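Type III restriction-modification enzyme EcoP15I Res subunit (Escherichia coli, PDB 4ZCF) is the restriction subunit, with helicase-like and endonuclease domains, of a type III enzyme that with Mod cleaves DNA 25-27 base pairs downstream of one CAGCAG site. Local coordinates at residues A16-V21 with T91-K96; M22-S27 with N78-S83; N64-A67 with D71-N74. All coordinates share one frame; numbering follows the deposited sequence.

Contact 1: A16-V21 with T91-K96. With AMP (adenosine monophosphate), chain H.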
loop_
_atom_site.group_PDB
_atom_site.type_symbol
_atom_site.label_atom_id
_atom_site.label_comp_id
_atom_site.label_asym_id
_atom_site.label_seq_id
_atom_site.Cartn_x
_atom_site.Cartn_y
_atom_site.Cartn_z
ATOM N N ALA C 16 3.776 -28.755 -30.350
ATOM C CA ALA C 16 3.294 -30.128 -30.185
ATOM C C ALA C 16 2.650 -30.339 -28.806
ATOM O O ALA C 16 1.583 -30.947 -28.717
ATOM C CB ALA C 16 4.434 -31.109 -30.410
ATOM N N GLY C 17 3.264 -29.779 -27.766
ATOM C CA GLY C 17 2.736 -29.828 -26.404
ATOM C C GLY C 17 1.515 -28.942 -26.194
ATOM O O GLY C 17 0.634 -29.271 -25.398
ATOM N N VAL C 18 1.454 -27.799 -26.893
ATOM C CA VAL C 18 0.313 -26.893 -26.780
ATOM C C VAL C 18 -0.908 -27.626 -27.310
ATOM O O VAL C 18 -1.914 -27.708 -26.623
ATOM C CB VAL C 18 0.527 -25.541 -27.514
ATOM C CG1 VAL C 18 -0.658 -24.615 -27.296
ATOM C CG2 VAL C 18 1.825 -24.860 -27.090
ATOM N N ASP C 19 -0.777 -28.204 -28.516
ATOM C CA ASP C 19 -1.801 -28.951 -29.250
ATOM C C ASP C 19 -2.247 -30.183 -28.473
ATOM O O ASP C 19 -3.443 -30.460 -28.416
ATOM C CB ASP C 19 -1.268 -29.364 -30.633
ATOM C CG ASP C 19 -0.943 -28.233 -31.602
ATOM O OD1 ASP C 19 -1.028 -27.048 -31.194
ATOM O OD2 ASP C 19 -0.560 -28.531 -32.753
ATOM N N ALA C 20 -1.291 -30.901 -27.850
ATOM C CA ALA C 20 -1.591 -32.101 -27.086
ATOM C C ALA C 20 -2.542 -31.856 -25.895
ATOM O O ALA C 20 -3.365 -32.724 -25.612
ATOM C CB ALA C 20 -0.311 -32.789 -26.664
ATOM N N VAL C 21 -2.493 -30.655 -25.255
ATOM C CA VAL C 21 -3.412 -30.283 -24.154
ATOM C C VAL C 21 -4.721 -29.763 -24.762
ATOM O O VAL C 21 -5.805 -30.045 -24.237
ATOM C CB VAL C 21 -2.802 -29.268 -23.139
ATOM C CG1 VAL C 21 -3.753 -28.984 -21.977
ATOM C CG2 VAL C 21 -1.461 -29.752 -22.605
ATOM N N THR C 91 7.874 -23.873 -19.508
ATOM C CA THR C 91 7.267 -22.655 -18.984
ATOM C C THR C 91 6.556 -21.930 -20.117
ATOM O O THR C 91 5.362 -21.672 -20.000
ATOM C CB THR C 91 8.323 -21.809 -18.245
ATOM O OG1 THR C 91 9.038 -22.646 -17.341
ATOM C CG2 THR C 91 7.720 -20.652 -17.478
ATOM N N TYR C 92 7.267 -21.638 -21.227
ATOM C CA TYR C 92 6.665 -21.017 -22.411
ATOM C C TYR C 92 5.426 -21.815 -22.894
ATOM O O TYR C 92 4.399 -21.205 -23.208
ATOM C CB TYR C 92 7.685 -20.885 -23.552
ATOM C CG TYR C 92 7.058 -20.390 -24.841
ATOM C CD1 TYR C 92 6.826 -19.036 -25.052
ATOM C CD2 TYR C 92 6.666 -21.282 -25.836
ATOM C CE1 TYR C 92 6.223 -18.581 -26.224
ATOM C CE2 TYR C 92 6.057 -20.840 -27.007
ATOM C CZ TYR C 92 5.834 -19.488 -27.196
ATOM O OH TYR C 92 5.207 -19.060 -28.344
ATOM N N THR C 93 5.541 -23.174 -22.951
ATOM C CA THR C 93 4.492 -24.099 -23.380
ATOM C C THR C 93 3.230 -23.997 -22.513
ATOM O O THR C 93 2.143 -23.844 -23.063
ATOM C CB THR C 93 5.048 -25.527 -23.526
ATOM O OG1 THR C 93 6.063 -25.546 -24.541
ATOM C CG2 THR C 93 3.968 -26.544 -23.855
ATOM N N TYR C 94 3.368 -24.060 -21.174
ATOM C CA TYR C 94 2.213 -23.929 -20.301
ATOM C C TYR C 94 1.570 -22.546 -20.350
ATOM O O TYR C 94 0.352 -22.427 -20.226
ATOM C CB TYR C 94 2.439 -24.494 -18.886
ATOM C CG TYR C 94 3.283 -23.732 -17.886
ATOM C CD1 TYR C 94 2.892 -22.469 -17.430
ATOM C CD2 TYR C 94 4.320 -24.361 -17.209
ATOM C CE1 TYR C 94 3.602 -21.806 -16.430
ATOM C CE2 TYR C 94 5.035 -23.709 -16.206
ATOM C CZ TYR C 94 4.679 -22.429 -15.825
ATOM O OH TYR C 94 5.394 -21.806 -14.830
ATOM N N ILE C 95 2.383 -21.509 -20.591
ATOM C CA ILE C 95 1.873 -20.147 -20.727
ATOM C C ILE C 95 1.104 -20.038 -22.042
ATOM O O ILE C 95 -0.024 -19.545 -22.040
ATOM C CB ILE C 95 2.969 -19.069 -20.542
ATOM C CG1 ILE C 95 3.461 -19.056 -19.071
ATOM C CG2 ILE C 95 2.430 -17.705 -20.933
ATOM C CD1 ILE C 95 4.862 -18.466 -18.838
ATOM N N LYS C 96 1.683 -20.550 -23.146
ATOM C CA LYS C 96 1.006 -20.540 -24.444
ATOM C C LYS C 96 -0.311 -21.325 -24.393
ATOM O O LYS C 96 -1.280 -20.895 -25.002
ATOM C CB LYS C 96 1.916 -21.028 -25.583
ATOM C CG LYS C 96 1.398 -20.569 -26.939
ATOM C CD LYS C 96 2.304 -20.962 -28.104
ATOM C CE LYS C 96 1.501 -21.222 -29.359
ATOM N NZ LYS C 96 0.597 -20.087 -29.712
HETATM P P AMP H . 10.770 -23.243 -14.501
HETATM O O1P AMP H . 11.123 -24.105 -13.348
HETATM O O2P AMP H . 10.388 -24.217 -15.554
HETATM O O3P AMP H . 9.480 -22.616 -14.117
HETATM O "O5'" AMP H . 11.891 -22.179 -14.895
HETATM C "C5'" AMP H . 12.432 -22.159 -16.204
HETATM C "C4'" AMP H . 12.769 -20.770 -16.644
HETATM O "O4'" AMP H . 13.301 -20.779 -17.997
HETATM C "C3'" AMP H . 11.544 -19.925 -16.697
HETATM O "O3'" AMP H . 11.392 -19.249 -15.449
HETATM C "C2'" AMP H . 11.730 -19.009 -17.837
HETATM O "O2'" AMP H . 12.321 -17.774 -17.406
HETATM C "C1'" AMP H . 12.693 -19.692 -18.753
HETATM N N9 AMP H . 12.125 -20.141 -19.960
HETATM C C8 AMP H . 11.235 -21.112 -20.023
HETATM N N7 AMP H . 10.907 -21.348 -21.323
HETATM C C5 AMP H . 11.739 -20.437 -22.119
HETATM C C6 AMP H . 11.952 -20.123 -23.491
HETATM N N6 AMP H . 11.233 -20.797 -24.511
HETATM N N1 AMP H . 12.854 -19.159 -23.810
HETATM C C2 AMP H . 13.535 -18.498 -22.884
HETATM N N3 AMP H . 13.388 -18.736 -21.584
HETATM C C4 AMP H . 12.524 -19.677 -21.135
#
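Val18 meets Thr93 and Lys96 where helix 12-22 lies against helix 90-105. The axes of the two segments come within 9.0 Å and cross at -40°. The CA atoms of Val18 and Thr93 mark the nearest backbone approach. Val18 sets CG1 anti to its backbone N (chi1 -177°), which leaves CG2 beside that N as the branch that does the touching. CG2 of Val18 lies against the aliphatic chain of Lys96, 4.1 Å from both CB and CD of Lys96. The two side chains cross at about a right angle. Lys96 is extended as far as CD and bends beyond it, and its NZ is hydrogen-bonded to Tyr140 OH. The valine therefore packs on the aliphatic part of the lysine. Thr93 divides its two branches. Its methyl CG2, anti to the backbone N, faces helix 12-22 and lies 4.1 Å from Val18 N and 4.2 Å from Gly17 C. Its OG1 is hydrogen-bonded to Gly89 O. Gly17 has no CB, and one there would point at the Thr93 methyl, which is consistent with the glycine allowing this approach. Helix 90-105 is the helix that follows the P-loop (Walker A motif) of the helicase-like domain. Gly89, Lys90 and Thr91 of this motif belong to the AMP pocket, and Gln14 brings helix 12-22 to the same site. Thr91 OG1 is 2.7 Å from O2P of AMP, while Thr91 CB is 3.5 Å from C8 of the adenine. Tyr92 CB lies near the adenine, 3.7 Å from AMP N6. The Tyr92 hydroxyl is hydrogen-bonded to His135. Tyr94 OH is hydrogen-bonded to Asp226, another residue of the AMP site.

Contact 2: M22-S27 with N78-S83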
loop_
_atom_site.group_PDB
_atom_site.type_symbol
_atom_site.label_atom_id
_atom_site.label_comp_id
_atom_site.label_asym_id
_atom_site.label_seq_id
_atom_site.Cartn_x
_atom_site.Cartn_y
_atom_site.Cartn_z
ATOM N N MET C 22 -4.621 -29.005 -25.868
ATOM C CA MET C 22 -5.799 -28.469 -26.566
ATOM C C MET C 22 -6.721 -29.557 -27.166
ATOM O O MET C 22 -7.950 -29.394 -27.131
ATOM C CB MET C 22 -5.395 -27.436 -27.638
ATOM C CG MET C 22 -5.024 -26.058 -27.078
ATOM S SD MET C 22 -6.007 -25.457 -25.673
ATOM C CE MET C 22 -7.567 -25.108 -26.451
ATOM N N ASN C 23 -6.124 -30.658 -27.701
ATOM C CA ASN C 23 -6.852 -31.782 -28.311
ATOM C C ASN C 23 -7.727 -32.591 -27.319
ATOM O O ASN C 23 -8.691 -33.227 -27.747
ATOM C CB ASN C 23 -5.914 -32.694 -29.095
ATOM C CG ASN C 23 -5.288 -32.088 -30.322
ATOM O OD1 ASN C 23 -5.929 -31.357 -31.089
ATOM N ND2 ASN C 23 -4.017 -32.418 -30.552
ATOM N N VAL C 24 -7.410 -32.528 -26.004
ATOM C CA VAL C 24 -8.143 -33.143 -24.889
ATOM C C VAL C 24 -9.519 -32.464 -24.751
ATOM O O VAL C 24 -10.474 -33.088 -24.292
ATOM C CB VAL C 24 -7.306 -33.032 -23.575
ATOM C CG1 VAL C 24 -8.135 -33.277 -22.317
ATOM C CG2 VAL C 24 -6.106 -33.960 -23.606
ATOM N N PHE C 25 -9.628 -31.201 -25.160
ATOM C CA PHE C 25 -10.878 -30.460 -25.004
ATOM C C PHE C 25 -11.732 -30.290 -26.264
ATOM O O PHE C 25 -12.546 -29.360 -26.315
ATOM C CB PHE C 25 -10.612 -29.108 -24.312
ATOM C CG PHE C 25 -9.987 -29.216 -22.946
ATOM C CD1 PHE C 25 -10.773 -29.417 -21.818
ATOM C CD2 PHE C 25 -8.614 -29.080 -22.780
ATOM C CE1 PHE C 25 -10.197 -29.497 -20.548
ATOM C CE2 PHE C 25 -8.039 -29.160 -21.512
ATOM C CZ PHE C 25 -8.836 -29.369 -20.404
ATOM N N VAL C 26 -11.570 -31.178 -27.274
ATOM C CA VAL C 26 -12.399 -31.148 -28.498
ATOM C C VAL C 26 -13.845 -31.471 -28.065
ATOM O O VAL C 26 -14.052 -32.388 -27.261
ATOM C CB VAL C 26 -11.876 -32.113 -29.607
ATOM C CG1 VAL C 26 -12.900 -32.307 -30.729
ATOM C CG2 VAL C 26 -10.548 -31.639 -30.175
ATOM N N SER C 27 -14.816 -30.660 -28.546
ATOM C CA SER C 27 -16.262 -30.722 -28.268
ATOM C C SER C 27 -16.667 -30.300 -26.833
ATOM O O SER C 27 -17.834 -30.487 -26.438
ATOM C CB SER C 27 -16.839 -32.085 -28.639
ATOM N N ASN C 78 -9.174 -35.631 -13.566
ATOM C CA ASN C 78 -9.085 -34.365 -14.318
ATOM C C ASN C 78 -7.638 -33.874 -14.456
ATOM O O ASN C 78 -7.401 -32.745 -14.877
ATOM C CB ASN C 78 -10.027 -33.280 -13.735
ATOM C CG ASN C 78 -9.821 -32.910 -12.273
ATOM O OD1 ASN C 78 -8.988 -33.463 -11.543
ATOM N ND2 ASN C 78 -10.606 -31.959 -11.809
ATOM N N ILE C 79 -6.682 -34.753 -14.140
ATOM C CA ILE C 79 -5.262 -34.484 -14.225
ATOM C C ILE C 79 -4.704 -34.864 -15.591
ATOM O O ILE C 79 -4.732 -36.031 -15.975
ATOM C CB ILE C 79 -4.501 -35.123 -13.039
ATOM C CG1 ILE C 79 -5.026 -34.556 -11.690
ATOM C CG2 ILE C 79 -2.982 -34.943 -13.182
ATOM C CD1 ILE C 79 -4.718 -35.396 -10.485
ATOM N N ILE C 80 -4.200 -33.865 -16.321
ATOM C CA ILE C 80 -3.565 -34.021 -17.631
ATOM C C ILE C 80 -2.035 -33.864 -17.439
ATOM O O ILE C 80 -1.596 -32.954 -16.721
ATOM C CB ILE C 80 -4.172 -33.003 -18.638
ATOM C CG1 ILE C 80 -5.708 -33.163 -18.716
ATOM C CG2 ILE C 80 -3.523 -33.110 -20.021
ATOM C CD1 ILE C 80 -6.469 -31.947 -19.163
ATOM N N ASP C 81 -1.232 -34.770 -18.042
ATOM C CA ASP C 81 0.224 -34.719 -17.901
ATOM C C ASP C 81 0.991 -34.409 -19.164
ATOM O O ASP C 81 0.690 -34.943 -20.230
ATOM C CB ASP C 81 0.769 -35.987 -17.246
ATOM C CG ASP C 81 0.241 -36.198 -15.849
ATOM O OD1 ASP C 81 0.036 -35.194 -15.136
ATOM O OD2 ASP C 81 0.059 -37.367 -15.458
ATOM N N VAL C 82 2.007 -33.546 -19.017
ATOM C CA VAL C 82 2.929 -33.116 -20.062
ATOM C C VAL C 82 4.334 -33.373 -19.522
ATOM O O VAL C 82 4.655 -32.953 -18.405
ATOM C CB VAL C 82 2.718 -31.627 -20.470
ATOM C CG1 VAL C 82 3.762 -31.168 -21.475
ATOM C CG2 VAL C 82 1.320 -31.388 -21.020
ATOM N N SER C 83 5.147 -34.099 -20.295
ATOM C CA SER C 83 6.514 -34.421 -19.925
ATOM C C SER C 83 7.491 -33.793 -20.914
ATOM O O SER C 83 7.483 -34.098 -22.110
ATOM C CB SER C 83 6.719 -35.927 -19.791
ATOM O OG SER C 83 8.041 -36.195 -19.355
#
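Val24 and Ile80 bring the two backbones nearest, with their CA atoms 8.6 Å apart. Residues 22-27 lead out of helix 12-22 toward strand 29-31. Residues 79-83 are extended and belong to strand 79-84 of the parallel sheet in the helicase-like domain. No backbone bond joins the two segments, so side chains must span the gap. Ile80 does this with one atom, CD1. Its CG1 is anti to the carbonyl carbon, and chi2 of 156° stretches the chain so that CD1 stands out from the strand. Val24 reaches back tip to tip, with its CG1 3.8 Å from Ile80 CD1. The Phe25 ring comes in at a slant, and its CZ lies 3.7 Å from the same Ile80 CD1. Val24 CG1 also sits over the centre of the Phe25 ring, 4.1 Å above its plane. The three groups thus form one cluster. Tyr53 of helix 50-64 and Val264 of strand 263-267 each touch both Val24 and Ile80, and Tyr248 meets Phe25 edge-to-face. The contact is wholly apolar and buried. It holds by shape and exclusion of water, with no hydrogen bond or charge to fix its direction.

Contact 3: N64-A67 with D71-N74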
loop_
_atom_site.group_PDB
_atom_site.type_symbol
_atom_site.label_atom_id
_atom_site.label_comp_id
_atom_site.label_asym_id
_atom_site.label_seq_id
_atom_site.Cartn_x
_atom_site.Cartn_y
_atom_site.Cartn_z
ATOM N N ASN C 64 0.757 -38.732 -30.847
ATOM C CA ASN C 64 2.052 -38.459 -30.224
ATOM C C ASN C 64 2.957 -39.690 -30.030
ATOM O O ASN C 64 4.119 -39.540 -29.644
ATOM C CB ASN C 64 1.857 -37.704 -28.910
ATOM C CG ASN C 64 1.578 -36.220 -29.023
ATOM O OD1 ASN C 64 1.562 -35.611 -30.107
ATOM N ND2 ASN C 64 1.399 -35.592 -27.873
ATOM N N GLY C 65 2.435 -40.883 -30.311
ATOM C CA GLY C 65 3.182 -42.131 -30.168
ATOM C C GLY C 65 3.388 -42.546 -28.724
ATOM O O GLY C 65 4.489 -42.977 -28.347
ATOM N N ILE C 66 2.317 -42.408 -27.908
ATOM C CA ILE C 66 2.289 -42.751 -26.480
ATOM C C ILE C 66 1.392 -43.981 -26.279
ATOM O O ILE C 66 0.216 -43.958 -26.668
ATOM C CB ILE C 66 1.850 -41.542 -25.581
ATOM C CG1 ILE C 66 2.784 -40.317 -25.757
ATOM C CG2 ILE C 66 1.717 -41.948 -24.093
ATOM C CD1 ILE C 66 2.155 -39.018 -25.395
ATOM N N ALA C 67 1.954 -45.043 -25.656
ATOM C CA ALA C 67 1.258 -46.300 -25.379
ATOM C C ALA C 67 0.007 -46.070 -24.527
ATOM O O ALA C 67 0.096 -45.562 -23.407
ATOM C CB ALA C 67 2.200 -47.293 -24.703
ATOM N N ASP C 71 -1.455 -47.385 -17.132
ATOM C CA ASP C 71 -0.596 -46.469 -16.378
ATOM C C ASP C 71 -0.476 -45.066 -16.999
ATOM O O ASP C 71 0.008 -44.149 -16.325
ATOM C CB ASP C 71 0.806 -47.093 -16.214
ATOM C CG ASP C 71 0.850 -48.399 -15.437
ATOM O OD1 ASP C 71 -0.196 -48.791 -14.863
ATOM O OD2 ASP C 71 1.934 -49.017 -15.382
ATOM N N ASN C 72 -0.903 -44.908 -18.280
ATOM C CA ASN C 72 -0.820 -43.659 -19.042
ATOM C C ASN C 72 -2.159 -42.917 -19.206
ATOM O O ASN C 72 -2.151 -41.761 -19.632
ATOM C CB ASN C 72 -0.169 -43.909 -20.415
ATOM C CG ASN C 72 1.311 -44.241 -20.401
ATOM O OD1 ASN C 72 1.982 -44.296 -19.357
ATOM N ND2 ASN C 72 1.860 -44.470 -21.584
ATOM N N HIS C 73 -3.296 -43.565 -18.881
ATOM C CA HIS C 73 -4.618 -42.941 -19.018
ATOM C C HIS C 73 -5.558 -43.258 -17.861
ATOM O O HIS C 73 -5.371 -44.269 -17.180
ATOM C CB HIS C 73 -5.248 -43.257 -20.393
ATOM C CG HIS C 73 -6.060 -44.520 -20.450
ATOM N ND1 HIS C 73 -5.472 -45.772 -20.316
ATOM C CD2 HIS C 73 -7.390 -44.682 -20.653
ATOM C CE1 HIS C 73 -6.462 -46.644 -20.425
ATOM N NE2 HIS C 73 -7.633 -46.036 -20.627
ATOM N N ASN C 74 -6.562 -42.378 -17.636
ATOM C CA ASN C 74 -7.588 -42.469 -16.584
ATOM C C ASN C 74 -8.709 -41.434 -16.831
ATOM O O ASN C 74 -8.512 -40.235 -16.599
ATOM C CB ASN C 74 -6.956 -42.272 -15.192
ATOM C CG ASN C 74 -7.861 -42.512 -14.007
ATOM O OD1 ASN C 74 -9.093 -42.484 -14.096
ATOM N ND2 ASN C 74 -7.253 -42.710 -12.844
#
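Asn72 joins Ala67 within the loop between helix 50-64 and strand 79-84. The CA atoms of these two residues, 7.2 Å apart, are the nearest pair. Asn72 carries the contact on the second segment. Its CG is anti to the carbonyl carbon and beside the backbone N, which turns the amide toward residues 66-67. Asn72 ND2 donates a hydrogen bond to Ala67 O at 2.8 Å. The N-H to oxygen angle is 138°, so the bond is bent. The donor lies in the carbonyl plane on a lone pair of Ala67 O, but that oxygen is 28° out of the Asn72 amide plane. The same ND2 is 3.6 Å from Ile66 CG2, the methyl that is anti to its own backbone N. A leucine in place of Asn72 would probably leave Ala67 O without this donor and the loop freer to shift. The Asn72 backbone is hydrogen-bonded to Leu263, which Ile66 also touches. Next, His73 ND1 is hydrogen-bonded to Ser69 O, in the same loop. Asn74 then takes a hydrogen bond from Lys76 N on its OD1, while Asn74 N is hydrogen-bonded to Asn262 OD1. A side-chain to backbone hydrogen bond thus closes the short loop between residues 67 and 72: the Asn72 amide supplies the donor for the Ala67 carbonyl, and the Ile66 methyl lies against the same nitrogen.

Overall arrangement
From the N terminus, helix 12-22 supplies the first side of contact 1, and the chain then runs directly into 22-27, the first side of contact 2. It continues through helix 50-64 to the loop that holds both sides of contact 3. This smallest loop closes first. Strand 79-84 next closes contact 2, and helix 90-105 closes contact 1. The three are nested, contact 3 inside 2 and 2 inside 1, and none cross. Val21 CG2 and Val82 CG2, 3.6 Å apart, link contacts 1 and 2. Ala20 packs on Asn64, linking 1 and 3. Contact 1 joins two helices, contact 2 joins the segment after helix 12-22 to a sheet strand, and contact 3 stays within one loop.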